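Local atomic coordinates of pesticidal crystal protein Cry2Aa (Bacillus thuringiensis serovar kurstaki, PDB entry 1I5P), a protein that promotes colloidosmotic lysis of midgut epithelial cells, to which it binds, in both dipteran and lepidopteran larvae. Residues S528-Y534 against L605-L611. Numbering follows the deposited sequence.
Sequences SNTTARY and LDINVTL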
# COMPACT_ATOMS: atom_id res chain seq x y z
N SER A 528 -15.56 23.53 1.86
CA SER A 528 -14.89 24.43 0.94
C SER A 528 -13.81 25.25 1.67
O SER A 528 -13.88 25.45 2.88
CB SER A 528 -15.92 25.36 0.28
OG SER A 528 -15.37 25.99 -0.86
N ASN A 529 -12.82 25.69 0.91
CA ASN A 529 -11.71 26.47 1.45
C ASN A 529 -10.88 25.72 2.48
O ASN A 529 -10.51 26.25 3.54
CB ASN A 529 -12.22 27.79 2.05
CG ASN A 529 -11.10 28.78 2.29
OD1 ASN A 529 -10.02 28.68 1.70
ND2 ASN A 529 -11.36 29.77 3.14
N THR A 530 -10.57 24.46 2.17
CA THR A 530 -9.75 23.64 3.04
C THR A 530 -8.35 23.67 2.46
O THR A 530 -8.17 23.53 1.25
CB THR A 530 -10.25 22.18 3.09
OG1 THR A 530 -11.56 22.13 3.66
CG2 THR A 530 -9.30 21.32 3.92
N THR A 531 -7.36 23.87 3.31
CA THR A 531 -5.97 23.91 2.87
C THR A 531 -5.18 22.80 3.52
O THR A 531 -5.24 22.60 4.74
CB THR A 531 -5.30 25.26 3.23
OG1 THR A 531 -5.91 26.31 2.47
CG2 THR A 531 -3.81 25.21 2.93
N ALA A 532 -4.45 22.06 2.69
CA ALA A 532 -3.61 20.97 3.15
C ALA A 532 -2.17 21.35 2.85
O ALA A 532 -1.80 21.58 1.69
CB ALA A 532 -3.98 19.67 2.42
N ARG A 533 -1.35 21.44 3.89
CA ARG A 533 0.05 21.80 3.70
C ARG A 533 0.96 20.58 3.76
O ARG A 533 0.80 19.72 4.62
CB ARG A 533 0.51 22.81 4.76
CG ARG A 533 2.04 22.88 4.86
CD ARG A 533 2.51 24.08 5.65
NE ARG A 533 2.21 25.33 4.95
CZ ARG A 533 2.56 26.53 5.38
NH1 ARG A 533 3.22 26.66 6.53
NH2 ARG A 533 2.26 27.61 4.67
N TYR A 534 1.93 20.55 2.85
CA TYR A 534 2.91 19.48 2.79
C TYR A 534 4.30 20.10 2.80
O TYR A 534 4.50 21.20 2.28
CB TYR A 534 2.71 18.65 1.52
CG TYR A 534 1.34 18.04 1.43
CD1 TYR A 534 0.26 18.79 0.96
CD2 TYR A 534 1.10 16.75 1.87
CE1 TYR A 534 -1.03 18.27 0.94
CE2 TYR A 534 -0.19 16.21 1.86
CZ TYR A 534 -1.24 16.98 1.40
OH TYR A 534 -2.52 16.47 1.43
N LEU A 605 4.29 23.19 0.50
CA LEU A 605 3.37 23.11 -0.62
C LEU A 605 1.97 23.23 -0.06
O LEU A 605 1.50 22.33 0.63
CB LEU A 605 3.51 21.77 -1.35
CG LEU A 605 2.39 21.40 -2.32
CD1 LEU A 605 2.35 22.39 -3.48
CD2 LEU A 605 2.60 19.98 -2.84
N ASP A 606 1.30 24.35 -0.34
CA ASP A 606 -0.05 24.54 0.16
C ASP A 606 -1.07 24.29 -0.94
O ASP A 606 -1.01 24.90 -2.01
CB ASP A 606 -0.23 25.95 0.72
CG ASP A 606 0.60 26.19 1.96
OD1 ASP A 606 0.70 25.28 2.80
OD2 ASP A 606 1.16 27.31 2.10
N ILE A 607 -1.98 23.37 -0.68
CA ILE A 607 -3.03 23.04 -1.63
C ILE A 607 -4.38 23.45 -1.06
O ILE A 607 -4.89 22.83 -0.12
CB ILE A 607 -3.02 21.52 -1.93
CG1 ILE A 607 -1.65 21.10 -2.47
CG2 ILE A 607 -4.10 21.19 -2.94
CD1 ILE A 607 -1.53 19.62 -2.83
N ASN A 608 -4.95 24.52 -1.62
CA ASN A 608 -6.23 25.02 -1.17
C ASN A 608 -7.32 24.67 -2.17
O ASN A 608 -7.18 24.89 -3.37
CB ASN A 608 -6.17 26.54 -0.96
CG ASN A 608 -7.53 27.15 -0.68
OD1 ASN A 608 -8.29 27.45 -1.59
ND2 ASN A 608 -7.84 27.32 0.60
N VAL A 609 -8.42 24.12 -1.66
CA VAL A 609 -9.51 23.72 -2.52
C VAL A 609 -10.82 24.43 -2.23
O VAL A 609 -11.26 24.52 -1.08
CB VAL A 609 -9.74 22.19 -2.44
CG1 VAL A 609 -10.94 21.80 -3.31
CG2 VAL A 609 -8.49 21.45 -2.90
N THR A 610 -11.43 24.94 -3.29
CA THR A 610 -12.70 25.63 -3.22
C THR A 610 -13.72 24.66 -3.80
O THR A 610 -13.57 24.23 -4.95
CB THR A 610 -12.69 26.91 -4.07
OG1 THR A 610 -11.66 27.79 -3.59
CG2 THR A 610 -14.03 27.62 -3.99
N LEU A 611 -14.73 24.31 -3.03
CA LEU A 611 -15.76 23.39 -3.51
C LEU A 611 -16.90 24.19 -4.11
O LEU A 611 -17.94 24.38 -3.49
CB LEU A 611 -16.29 22.52 -2.36
CG LEU A 611 -15.27 21.59 -1.69
CD1 LEU A 611 -15.97 20.78 -0.61
CD2 LEU A 611 -14.64 20.67 -2.73
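Strands 530-534 and 605-610 run antiparallel, their axes 4.6 Å apart at closest approach and 163° between directions. T530-V609, A532-I607 and Y534-L605 are hydrogen-bonded pairs; T531-N608 and R533-D606 are the non-hydrogen-bonded pairs between them. The bonding is tight at the Y534 end, with Y534 N to L605 O at 2.9 Å and L605 N to Y534 O at 2.7 Å. At the other end N529, with positive phi (63°), and T530 both face V609 in a G1 beta bulge: V609 O receives weak bonds from N529 N (2.8 Å) and T530 N (3.3 Å). Beyond it, S528 OG accepts a bond from L611 N at 2.8 Å, a side-chain link that holds the two segments together past the strand ends.

The face bearing T531, R533, D606 and N608 is polar. N608 ND2 donates to both N529 OD1 (2.8 Å) and T531 OG1 (2.9 Å), tying its amide to the bulge and the strand beside it. R533 and D606 form a bidentate salt bridge, NE to OD1 at 2.6 Å and NH2 to OD2 at 2.8 Å. On the opposite, buried face, the Y534 ring meets I607 (CE1 to CD1, 4.0 Å), while its hydroxyl bonds P498 O.

This pair belongs to one sheet of the C-terminal jelly-roll beta sandwich: strand 555-561 flanks 605-610, and T530, A532, Y534 and V609 pack inward against strands 522-525 and 617-626 of the facing sheet.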